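Local atomic coordinates of SusD superfamily protein (Bacteroides fragilis, PDB entry 3L22), a protein that probably binds sugars at the outer membrane of Bacteroides fragilis, as many SusD-family proteins do, and carries bound zinc ions. Residues E234-Y240 / K297-F302; I285-Y291 / N383-L387; S266-Y272 / F312-K318. All blocks are in the same frame, centred on the assembly; numbering follows the deposited sequence.

Contact 1: residues E234-Y240 / K297-F302. With ZN (zinc ion), chain D; EDO (1,2-ethanediol), chain Y.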
loop_
_atom_site.group_PDB
_atom_site.type_symbol
_atom_site.label_atom_id
_atom_site.label_comp_id
_atom_site.label_asym_id
_atom_site.label_seq_id
_atom_site.Cartn_x
_atom_site.Cartn_y
_atom_site.Cartn_z
ATOM N N GLU A 234 18.133 -14.253 2.218
ATOM C CA GLU A 234 19.340 -13.430 2.329
ATOM C C GLU A 234 19.566 -12.455 1.147
ATOM O O GLU A 234 20.293 -11.465 1.272
ATOM C CB GLU A 234 20.572 -14.329 2.483
ATOM C CG GLU A 234 20.586 -15.091 3.802
ATOM C CD GLU A 234 20.783 -14.185 5.049
ATOM O OE1 GLU A 234 21.085 -12.963 4.985
ATOM O OE2 GLU A 234 20.632 -14.740 6.125
ATOM N N ASP A 235 18.986 -12.764 0.004
ATOM C CA ASP A 235 19.145 -11.954 -1.204
ATOM C C ASP A 235 17.945 -11.001 -1.282
ATOM O O ASP A 235 16.819 -11.433 -1.552
ATOM C CB ASP A 235 19.207 -12.889 -2.417
ATOM C CG ASP A 235 19.381 -12.156 -3.765
ATOM O OD1 ASP A 235 19.182 -10.931 -3.916
ATOM O OD2 ASP A 235 19.718 -12.863 -4.726
ATOM N N VAL A 236 18.192 -9.706 -1.128
ATOM C CA VAL A 236 17.104 -8.697 -1.164
ATOM C C VAL A 236 16.595 -8.359 -2.586
ATOM O O VAL A 236 15.676 -7.563 -2.716
ATOM C CB VAL A 236 17.551 -7.399 -0.456
ATOM C CG1 VAL A 236 18.005 -7.716 0.993
ATOM C CG2 VAL A 236 18.668 -6.666 -1.269
ATOM N N THR A 237 17.208 -8.917 -3.642
ATOM C CA THR A 237 16.835 -8.604 -5.027
ATOM C C THR A 237 15.801 -9.576 -5.633
ATOM O O THR A 237 15.308 -9.339 -6.735
ATOM C CB THR A 237 18.064 -8.530 -5.956
ATOM O OG1 THR A 237 18.601 -9.831 -6.175
ATOM C CG2 THR A 237 19.188 -7.613 -5.340
ATOM N N LEU A 238 15.468 -10.649 -4.925
ATOM C CA LEU A 238 14.689 -11.745 -5.527
ATOM C C LEU A 238 13.339 -11.315 -6.065
ATOM O O LEU A 238 12.945 -11.729 -7.148
ATOM C CB LEU A 238 14.507 -12.901 -4.555
ATOM C CG LEU A 238 15.750 -13.668 -4.132
ATOM C CD1 LEU A 238 15.328 -14.639 -3.006
ATOM C CD2 LEU A 238 16.398 -14.399 -5.342
ATOM N N ILE A 239 12.665 -10.444 -5.339
ATOM C CA ILE A 239 11.279 -10.126 -5.657
ATOM C C ILE A 239 11.121 -9.191 -6.854
ATOM O O ILE A 239 9.997 -9.052 -7.330
ATOM C CB ILE A 239 10.478 -9.568 -4.464
ATOM C CG1 ILE A 239 11.034 -8.230 -3.946
ATOM C CG2 ILE A 239 10.428 -10.584 -3.343
ATOM C CD1 ILE A 239 10.130 -7.580 -2.857
ATOM N N TYR A 240 12.225 -8.594 -7.342
ATOM C CA TYR A 240 12.184 -7.685 -8.484
ATOM C C TYR A 240 12.617 -8.357 -9.795
ATOM O O TYR A 240 12.716 -7.689 -10.813
ATOM C CB TYR A 240 13.051 -6.423 -8.223
ATOM C CG TYR A 240 12.850 -5.878 -6.831
ATOM C CD1 TYR A 240 11.727 -5.115 -6.503
ATOM C CD2 TYR A 240 13.746 -6.170 -5.834
ATOM C CE1 TYR A 240 11.525 -4.636 -5.187
ATOM C CE2 TYR A 240 13.549 -5.707 -4.536
ATOM C CZ TYR A 240 12.446 -4.958 -4.209
ATOM O OH TYR A 240 12.314 -4.570 -2.878
ATOM N N LYS A 297 23.064 -4.449 2.192
ATOM C CA LYS A 297 22.580 -5.102 0.942
ATOM C C LYS A 297 21.638 -4.256 0.106
ATOM O O LYS A 297 21.678 -4.331 -1.109
ATOM C CB LYS A 297 21.908 -6.443 1.258
ATOM C CG LYS A 297 22.875 -7.512 1.781
ATOM C CD LYS A 297 22.151 -8.869 1.946
ATOM C CE LYS A 297 22.954 -9.887 2.748
ATOM N NZ LYS A 297 22.043 -10.989 3.273
ATOM N N ARG A 298 20.792 -3.459 0.769
ATOM C CA ARG A 298 19.828 -2.615 0.126
ATOM C C ARG A 298 20.486 -1.414 -0.571
ATOM O O ARG A 298 20.040 -0.992 -1.636
ATOM C CB ARG A 298 18.806 -2.163 1.143
ATOM C CG ARG A 298 18.040 -3.336 1.773
ATOM C CD ARG A 298 17.337 -2.978 3.051
ATOM N NE ARG A 298 18.289 -2.610 4.102
ATOM C CZ ARG A 298 17.966 -2.471 5.383
ATOM N NH1 ARG A 298 16.714 -2.658 5.805
ATOM N NH2 ARG A 298 18.900 -2.103 6.259
ATOM N N ILE A 299 21.562 -0.904 0.026
ATOM C CA ILE A 299 22.358 0.171 -0.544
ATOM C C ILE A 299 23.119 -0.371 -1.773
ATOM O O ILE A 299 23.013 0.204 -2.857
ATOM C CB ILE A 299 23.297 0.807 0.527
ATOM C CG1 ILE A 299 22.456 1.429 1.672
ATOM C CG2 ILE A 299 24.298 1.822 -0.096
ATOM C CD1 ILE A 299 21.380 2.401 1.279
ATOM N N ILE A 300 23.785 -1.518 -1.613
ATOM C CA ILE A 300 24.503 -2.173 -2.708
ATOM C C ILE A 300 23.532 -2.440 -3.855
ATOM O O ILE A 300 23.839 -2.119 -4.963
ATOM C CB ILE A 300 25.145 -3.504 -2.286
ATOM C CG1 ILE A 300 26.238 -3.271 -1.225
ATOM C CG2 ILE A 300 25.761 -4.256 -3.531
ATOM C CD1 ILE A 300 26.773 -4.536 -0.568
ATOM N N ALA A 301 22.338 -2.966 -3.569
ATOM C CA ALA A 301 21.420 -3.374 -4.655
ATOM C C ALA A 301 20.705 -2.184 -5.271
ATOM O O ALA A 301 20.536 -2.136 -6.482
ATOM C CB ALA A 301 20.372 -4.416 -4.147
ATOM N N PHE A 302 20.287 -1.229 -4.444
ATOM C CA PHE A 302 19.293 -0.248 -4.891
ATOM C C PHE A 302 19.715 1.220 -4.950
ATOM O O PHE A 302 18.976 2.029 -5.554
ATOM C CB PHE A 302 18.035 -0.344 -4.017
ATOM C CG PHE A 302 17.525 -1.735 -3.851
ATOM C CD1 PHE A 302 17.328 -2.556 -4.943
ATOM C CD2 PHE A 302 17.221 -2.217 -2.595
ATOM C CE1 PHE A 302 16.865 -3.862 -4.771
ATOM C CE2 PHE A 302 16.718 -3.491 -2.424
ATOM C CZ PHE A 302 16.575 -4.319 -3.494
HETATM ZN ZN ZN D . 21.269 -13.681 8.066
HETATM C C1 EDO Y . 18.254 -4.904 -7.842
HETATM O O1 EDO Y . 19.657 -4.656 -8.147
HETATM C C2 EDO Y . 17.410 -5.635 -8.904
HETATM O O2 EDO Y . 16.142 -4.969 -9.124
HETATM O O HOH W 1 22.101 -11.696 6.995
HETATM O O HOH W 2 20.348 -15.515 9.247
HETATM O O HOH W 3 19.133 -12.688 8.101
HETATM O O HOH W 4 21.920 -12.498 10.110
HETATM O O HOH W 5 23.609 -14.074 7.711
#

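Contact 2: residues I285-Y291 / N383-L387. With EDO (1,2-ethanediol), chain B.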
loop_
_atom_site.group_PDB
_atom_site.type_symbol
_atom_site.label_atom_id
_atom_site.label_comp_id
_atom_site.label_asym_id
_atom_site.label_seq_id
_atom_site.Cartn_x
_atom_site.Cartn_y
_atom_site.Cartn_z
ATOM N N ILE A 285 15.773 9.118 3.899
ATOM C CA ILE A 285 16.344 8.019 4.659
ATOM C C ILE A 285 17.782 7.709 4.254
ATOM O O ILE A 285 18.643 7.472 5.110
ATOM C CB ILE A 285 15.451 6.743 4.603
ATOM C CG1 ILE A 285 15.962 5.656 5.589
ATOM C CG2 ILE A 285 15.345 6.155 3.192
ATOM C CD1 ILE A 285 16.084 6.134 7.043
HETATM N N MSE A 286 18.063 7.736 2.962
HETATM C CA MSE A 286 19.403 7.397 2.499
HETATM C C MSE A 286 20.390 8.543 2.647
HETATM O O MSE A 286 21.517 8.366 2.256
HETATM C CB MSE A 286 19.370 6.855 1.059
HETATM C CG MSE A 286 18.647 5.547 0.956
HETATM SE SE MSE A 286 19.158 4.699 -0.736
HETATM C CE MSE A 286 18.020 3.181 -0.901
ATOM N N SER A 287 19.975 9.697 3.189
ATOM C CA SER A 287 20.907 10.717 3.639
ATOM C C SER A 287 21.424 10.440 5.030
ATOM O O SER A 287 22.310 11.138 5.466
ATOM C CB SER A 287 20.238 12.097 3.675
ATOM O OG SER A 287 19.354 12.252 4.771
ATOM N N LYS A 288 20.840 9.498 5.764
ATOM C CA LYS A 288 21.254 9.266 7.126
ATOM C C LYS A 288 22.372 8.207 7.178
ATOM O O LYS A 288 22.232 7.163 6.548
ATOM C CB LYS A 288 20.076 8.782 7.967
ATOM C CG LYS A 288 18.916 9.795 8.043
ATOM C CD LYS A 288 17.802 9.219 8.872
ATOM C CE LYS A 288 16.483 9.986 8.741
ATOM N NZ LYS A 288 16.353 10.933 9.816
ATOM N N PRO A 289 23.459 8.451 7.949
ATOM C CA PRO A 289 24.558 7.475 7.825
ATOM C C PRO A 289 24.267 6.012 8.250
ATOM O O PRO A 289 24.751 5.114 7.546
ATOM C CB PRO A 289 25.696 8.127 8.617
ATOM C CG PRO A 289 25.500 9.598 8.369
ATOM C CD PRO A 289 23.980 9.781 8.360
ATOM N N ASP A 290 23.418 5.751 9.241
ATOM C CA ASP A 290 23.053 4.373 9.566
ATOM C C ASP A 290 22.135 3.668 8.556
ATOM O O ASP A 290 21.925 2.468 8.638
ATOM C CB ASP A 290 22.438 4.291 10.953
ATOM C CG ASP A 290 23.450 4.615 12.082
ATOM O OD1 ASP A 290 24.621 4.978 11.822
ATOM O OD2 ASP A 290 23.044 4.459 13.252
ATOM N N TYR A 291 21.590 4.412 7.606
ATOM C CA TYR A 291 20.684 3.886 6.636
ATOM C C TYR A 291 21.232 4.137 5.239
ATOM O O TYR A 291 20.494 4.152 4.285
ATOM C CB TYR A 291 19.280 4.492 6.902
ATOM C CG TYR A 291 18.852 4.128 8.309
ATOM C CD1 TYR A 291 18.237 2.931 8.585
ATOM C CD2 TYR A 291 19.167 4.971 9.384
ATOM C CE1 TYR A 291 17.940 2.568 9.903
ATOM C CE2 TYR A 291 18.862 4.638 10.690
ATOM C CZ TYR A 291 18.246 3.426 10.941
ATOM O OH TYR A 291 17.948 3.109 12.234
ATOM N N ASN A 383 12.907 4.356 10.807
ATOM C CA ASN A 383 13.964 4.478 9.820
ATOM C C ASN A 383 14.219 3.172 9.062
ATOM O O ASN A 383 14.403 3.201 7.862
ATOM C CB ASN A 383 15.266 4.956 10.461
ATOM C CG ASN A 383 15.251 6.436 10.779
ATOM O OD1 ASN A 383 14.543 7.216 10.137
ATOM N ND2 ASN A 383 16.031 6.827 11.776
ATOM N N GLU A 384 14.209 2.046 9.758
ATOM C CA GLU A 384 14.357 0.755 9.089
ATOM C C GLU A 384 13.246 0.512 8.056
ATOM O O GLU A 384 13.494 0.039 6.947
ATOM C CB GLU A 384 14.404 -0.389 10.107
ATOM C CG GLU A 384 15.111 -1.658 9.580
ATOM C CD GLU A 384 16.625 -1.489 9.397
ATOM O OE1 GLU A 384 17.286 -0.756 10.184
ATOM O OE2 GLU A 384 17.164 -2.150 8.491
ATOM N N LYS A 385 12.028 0.866 8.431
ATOM C CA LYS A 385 10.862 0.750 7.562
ATOM C C LYS A 385 11.027 1.676 6.330
ATOM O O LYS A 385 10.731 1.286 5.217
ATOM C CB LYS A 385 9.612 1.105 8.372
ATOM C CG LYS A 385 8.275 0.936 7.652
ATOM C CD LYS A 385 7.713 -0.447 7.817
ATOM C CE LYS A 385 6.294 -0.582 7.217
ATOM N NZ LYS A 385 5.330 0.203 8.019
ATOM N N ARG A 386 11.579 2.873 6.531
ATOM C CA ARG A 386 11.825 3.809 5.434
ATOM C C ARG A 386 12.810 3.243 4.399
ATOM O O ARG A 386 12.581 3.353 3.169
ATOM C CB ARG A 386 12.323 5.149 5.997
ATOM C CG ARG A 386 11.246 5.940 6.711
ATOM C CD ARG A 386 11.802 7.176 7.400
ATOM N NE ARG A 386 12.198 8.183 6.424
ATOM C CZ ARG A 386 12.670 9.387 6.722
ATOM N NH1 ARG A 386 12.851 9.766 7.992
ATOM N NH2 ARG A 386 13.000 10.216 5.746
ATOM N N LEU A 387 13.869 2.610 4.885
ATOM C CA LEU A 387 14.886 2.022 4.001
ATOM C C LEU A 387 14.400 0.710 3.383
ATOM O O LEU A 387 14.488 0.518 2.177
ATOM C CB LEU A 387 16.225 1.826 4.738
ATOM C CG LEU A 387 17.377 1.159 3.965
ATOM C CD1 LEU A 387 17.717 1.969 2.700
ATOM C CD2 LEU A 387 18.626 0.979 4.831
HETATM C C1 EDO B . 2.185 -0.110 7.354
HETATM O O1 EDO B . 3.273 -0.801 6.778
HETATM C C2 EDO B . 1.575 0.945 6.417
HETATM O O2 EDO B . 0.600 1.636 7.261
HETATM O O HOH W 6 14.067 12.266 8.854
HETATM O O HOH W 7 16.651 9.778 12.344
HETATM O O HOH W 8 16.933 0.607 12.466
HETATM O O HOH W 9 17.726 5.185 13.943
#

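Contact 3: residues S266-Y272 / F312-K318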
loop_
_atom_site.group_PDB
_atom_site.type_symbol
_atom_site.label_atom_id
_atom_site.label_comp_id
_atom_site.label_asym_id
_atom_site.label_seq_id
_atom_site.Cartn_x
_atom_site.Cartn_y
_atom_site.Cartn_z
ATOM N N SER A 266 3.731 2.764 -15.396
ATOM C CA SER A 266 4.336 1.693 -14.633
ATOM C C SER A 266 5.353 2.229 -13.639
ATOM O O SER A 266 5.932 3.302 -13.838
ATOM C CB SER A 266 5.063 0.692 -15.537
ATOM O OG SER A 266 6.190 1.291 -16.147
ATOM N N LEU A 267 5.580 1.459 -12.585
ATOM C CA LEU A 267 6.640 1.740 -11.632
ATOM C C LEU A 267 8.006 1.973 -12.296
ATOM O O LEU A 267 8.673 2.997 -12.031
ATOM C CB LEU A 267 6.755 0.593 -10.628
ATOM C CG LEU A 267 5.906 0.696 -9.362
ATOM C CD1 LEU A 267 4.483 1.117 -9.575
ATOM C CD2 LEU A 267 6.051 -0.597 -8.538
ATOM N N ALA A 268 8.409 1.053 -13.164
ATOM C CA ALA A 268 9.717 1.144 -13.797
ATOM C C ALA A 268 9.902 2.409 -14.609
ATOM O O ALA A 268 10.995 2.983 -14.643
ATOM C CB ALA A 268 10.023 -0.138 -14.666
ATOM N N GLU A 269 8.824 2.872 -15.225
ATOM C CA GLU A 269 8.890 4.091 -16.009
ATOM C C GLU A 269 9.160 5.337 -15.152
ATOM O O GLU A 269 9.702 6.319 -15.661
ATOM C CB GLU A 269 7.610 4.275 -16.818
ATOM C CG GLU A 269 7.578 3.360 -18.020
ATOM C CD GLU A 269 6.245 3.394 -18.699
ATOM O OE1 GLU A 269 5.253 2.895 -18.119
ATOM O OE2 GLU A 269 6.191 3.998 -19.781
ATOM N N TYR A 270 8.838 5.269 -13.867
ATOM C CA TYR A 270 9.062 6.396 -12.951
ATOM C C TYR A 270 10.479 6.458 -12.361
ATOM O O TYR A 270 10.898 7.516 -11.893
ATOM C CB TYR A 270 7.959 6.395 -11.847
ATOM C CG TYR A 270 6.730 7.117 -12.294
ATOM C CD1 TYR A 270 5.966 6.620 -13.325
ATOM C CD2 TYR A 270 6.326 8.300 -11.707
ATOM C CE1 TYR A 270 4.850 7.268 -13.765
ATOM C CE2 TYR A 270 5.186 8.958 -12.147
ATOM C CZ TYR A 270 4.466 8.418 -13.170
ATOM O OH TYR A 270 3.368 9.026 -13.646
ATOM N N TYR A 271 11.209 5.337 -12.387
ATOM C CA TYR A 271 12.511 5.215 -11.738
ATOM C C TYR A 271 13.690 4.977 -12.687
ATOM O O TYR A 271 14.803 5.358 -12.352
ATOM C CB TYR A 271 12.496 4.054 -10.728
ATOM C CG TYR A 271 11.575 4.303 -9.540
ATOM C CD1 TYR A 271 11.919 5.215 -8.566
ATOM C CD2 TYR A 271 10.394 3.584 -9.379
ATOM C CE1 TYR A 271 11.111 5.443 -7.479
ATOM C CE2 TYR A 271 9.558 3.793 -8.282
ATOM C CZ TYR A 271 9.919 4.749 -7.351
ATOM O OH TYR A 271 9.115 4.994 -6.281
ATOM N N TYR A 272 13.458 4.388 -13.856
ATOM C CA TYR A 272 14.545 3.818 -14.634
ATOM C C TYR A 272 15.514 4.787 -15.268
ATOM O O TYR A 272 16.611 4.372 -15.575
ATOM C CB TYR A 272 14.050 2.869 -15.756
ATOM C CG TYR A 272 13.671 3.503 -17.066
ATOM C CD1 TYR A 272 12.628 4.410 -17.135
ATOM C CD2 TYR A 272 14.361 3.192 -18.275
ATOM C CE1 TYR A 272 12.256 4.995 -18.321
ATOM C CE2 TYR A 272 13.986 3.799 -19.506
ATOM C CZ TYR A 272 12.916 4.689 -19.495
ATOM O OH TYR A 272 12.435 5.323 -20.609
ATOM N N PHE A 312 12.852 -0.989 -9.423
ATOM C CA PHE A 312 11.986 -1.183 -10.576
ATOM C C PHE A 312 12.578 -0.446 -11.743
ATOM O O PHE A 312 12.327 0.753 -11.898
ATOM C CB PHE A 312 10.594 -0.623 -10.263
ATOM C CG PHE A 312 9.976 -1.240 -9.046
ATOM C CD1 PHE A 312 9.390 -2.497 -9.123
ATOM C CD2 PHE A 312 9.959 -0.566 -7.836
ATOM C CE1 PHE A 312 8.806 -3.093 -8.001
ATOM C CE2 PHE A 312 9.401 -1.147 -6.715
ATOM C CZ PHE A 312 8.830 -2.424 -6.791
ATOM N N THR A 313 13.392 -1.126 -12.537
ATOM C CA THR A 313 14.007 -0.490 -13.678
ATOM C C THR A 313 13.745 -1.167 -15.025
ATOM O O THR A 313 14.317 -0.724 -16.036
ATOM C CB THR A 313 15.514 -0.288 -13.455
ATOM O OG1 THR A 313 16.118 -1.559 -13.238
ATOM C CG2 THR A 313 15.747 0.636 -12.228
ATOM N N ASP A 314 12.860 -2.176 -15.089
ATOM C CA ASP A 314 12.607 -2.783 -16.378
ATOM C C ASP A 314 11.430 -2.089 -17.036
ATOM O O ASP A 314 10.267 -2.531 -16.928
ATOM C CB ASP A 314 12.404 -4.291 -16.246
ATOM C CG ASP A 314 12.154 -4.965 -17.599
ATOM O OD1 ASP A 314 12.136 -4.285 -18.683
ATOM O OD2 ASP A 314 11.936 -6.202 -17.570
ATOM N N ALA A 315 11.725 -0.981 -17.696
ATOM C CA ALA A 315 10.681 -0.145 -18.310
ATOM C C ALA A 315 10.340 -0.699 -19.691
ATOM O O ALA A 315 9.292 -0.402 -20.211
ATOM C CB ALA A 315 11.106 1.291 -18.398
ATOM N N LYS A 316 11.216 -1.516 -20.254
ATOM C CA LYS A 316 10.981 -2.142 -21.540
ATOM C C LYS A 316 9.799 -3.111 -21.452
ATOM O O LYS A 316 8.884 -2.993 -22.241
ATOM C CB LYS A 316 12.237 -2.873 -21.996
ATOM C CG LYS A 316 12.202 -3.380 -23.443
ATOM C CD LYS A 316 13.558 -4.005 -23.874
ATOM N N THR A 317 9.797 -4.036 -20.491
ATOM C CA THR A 317 8.727 -5.050 -20.434
ATOM C C THR A 317 7.619 -4.698 -19.453
ATOM O O THR A 317 6.479 -5.103 -19.637
ATOM C CB THR A 317 9.277 -6.422 -20.060
ATOM O OG1 THR A 317 9.589 -6.425 -18.658
ATOM C CG2 THR A 317 10.514 -6.825 -20.983
ATOM N N LYS A 318 7.975 -3.945 -18.428
ATOM C CA LYS A 318 7.099 -3.539 -17.347
ATOM C C LYS A 318 6.572 -4.743 -16.545
ATOM O O LYS A 318 5.533 -4.637 -15.841
ATOM C CB LYS A 318 5.952 -2.635 -17.826
ATOM C CG LYS A 318 6.342 -1.544 -18.794
ATOM C CD LYS A 318 5.173 -0.541 -18.996
ATOM C CE LYS A 318 5.240 0.284 -20.296
ATOM N NZ LYS A 318 4.215 1.410 -20.257
#

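Contact 1: residues E234-Y240 / K297-F302
Residues 234-240 belong to a loop between helix 217-225 and strand 249-253, and they lie along one side of the short helix 297-302. At the start, Glu-234 holds the long, extended side chain of Lys-297 in two ways. Lys-297 NZ donates to Glu-234 O at 2.7 Å and forms a salt bridge with Glu-234 OE1 at 2.8 Å. The other carboxylate oxygen, Glu-234 OE2, binds a zinc ion at 2.3 Å, and five waters complete its shell. Asp-235 points away and shapes the loop instead. Asp-235 OD1 accepts from Thr-237 N at 2.8 Å, an Asx turn, within a type I beta turn that runs to Leu-238. This turn presents Val-236 to the helix. Val-236 CG2 packs on Ala-301 CB at 4.0 Å and on Phe-302 CZ at 3.9 Å. Thr-237 adds its methyl, with CG2 3.6 Å from Ala-301 CB. At the end, Tyr-240 CE2 meets Phe-302 CZ at 3.5 Å, while the Tyr-240 hydroxyl bonds to Glu-392. The chemistry thus grades from charged to apolar. One carboxylate serves both a lysine and a largely hydrated metal, which implies a zinc site at the protein surface.

Contact 2: residues I285-Y291 / N383-L387
Ile-285 and Tyr-291 are the two large bumps on the 285-291 side. Ile-285 rests on the helix backbone and side chains between Asn-383, Arg-386 and Leu-387. Ile-285 CD1 lies 3.5 Å from Asn-383 O, Ile-285 CG1 lies 3.7 Å from Arg-386 CB, and Ile-285 CG1 is 3.9 Å from Leu-387 CB. In return, Leu-387 projects between Met-286 and Tyr-291. Leu-387 CD1 touches CE of Met-286, a selenomethionine, at 3.8 Å, and Leu-387 CD2 is 3.7 Å from Tyr-291 O. Tyr-291 lies flat against Asn-383, whose CB sits over the ring face, 3.6 Å from its centroid, in a CH-pi contact. Residues 383-387 lie near the C-terminal end of helix 374-388, in the helix-rich SusD fold. The irregular segment 285-291, with two short 3-10 turns, wraps across this helix just ahead of helix 297-302. The Arg-386 guanidinium lies with one face over Ile-285 CA, and it is anchored by a salt bridge to Asp-55. At the margin, water fills the gaps between polar ends. One water accepts from both Lys-288 NZ (2.8 Å) and Arg-386 NH1 (2.9 Å), like charges that lie 4.1 Å apart. Another joins Lys-288 NZ to Asn-383 ND2. A further water accepts from Tyr-291 OH and donates to Glu-384 OE1, each at 2.7 Å; Glu-384 also forms salt bridges with Arg-298 and Arg-356.

Contact 3: residues S266-Y272 / F312-K318
Two aromatic side chains frame this contact, one from each segment. Phe-312, chi1 m, lays its ring under Leu-267. Leu-267 CD2 stands 3.6 Å from the Phe-312 ring centroid, almost on the ring normal, a CH-pi contact. Tyr-272 has chi1 of 86°, near p, and offers a ring face to Ala-315, whose CB lies 3.6 Å from the Tyr-272 centroid. Ala-268 sits between these pairs. Its small side chain allows close approach, with Ala-268 CA 3.3 Å from Phe-312 O in a CA-H...O contact. The short, weakly bonded helix 267-271 opens with a capping box. Ser-266, chi1 p, accepts from Glu-269 N through OG at 3.2 Å, and Glu-269 OE1 accepts from Ser-266 N at 3.1 Å. The facing loop leads from helix 297-302 to strand 322-326. It is bent by an inverse gamma turn at Asp-314 and an Asx motif, in which Asp-314 OD1 accepts from Thr-317 N at 3.0 Å. Lys-318 has chi2 to chi4 all t. This extended side chain passes Ser-266, with Lys-318 CD 3.5 Å from Ser-266 OG, and brings Lys-318 NZ to Glu-269 OE1 at 2.8 Å in a salt bridge. Lys-318 NZ also bonds to Pro-261 O.

How the contacts relate
Contact 2 is the most buried. Contacts 1 and 3 are partly buried, and each has an exposed residue. The polar chemistry also differs. Contacts 1 and 3 each have a direct lysine-glutamate bridge, but contact 2 joins its polar ends through water. Helix 297-302 touches both sides of contact 2: Arg-298 bridges to Glu-384 of helix 374-388, and Ile-299 packs on Met-286 of the loop. Contacts 1 and 3 meet through the edge-to-face rings of Tyr-240 and Phe-312. Contacts 2 and 3 do not touch. Contact 1 touches both others. Glu-234 of contact 1 binds zinc, and Asp-290, a zinc ligand in segment 285-291, makes no contact with residues 383-387; contact 3 lies away from both.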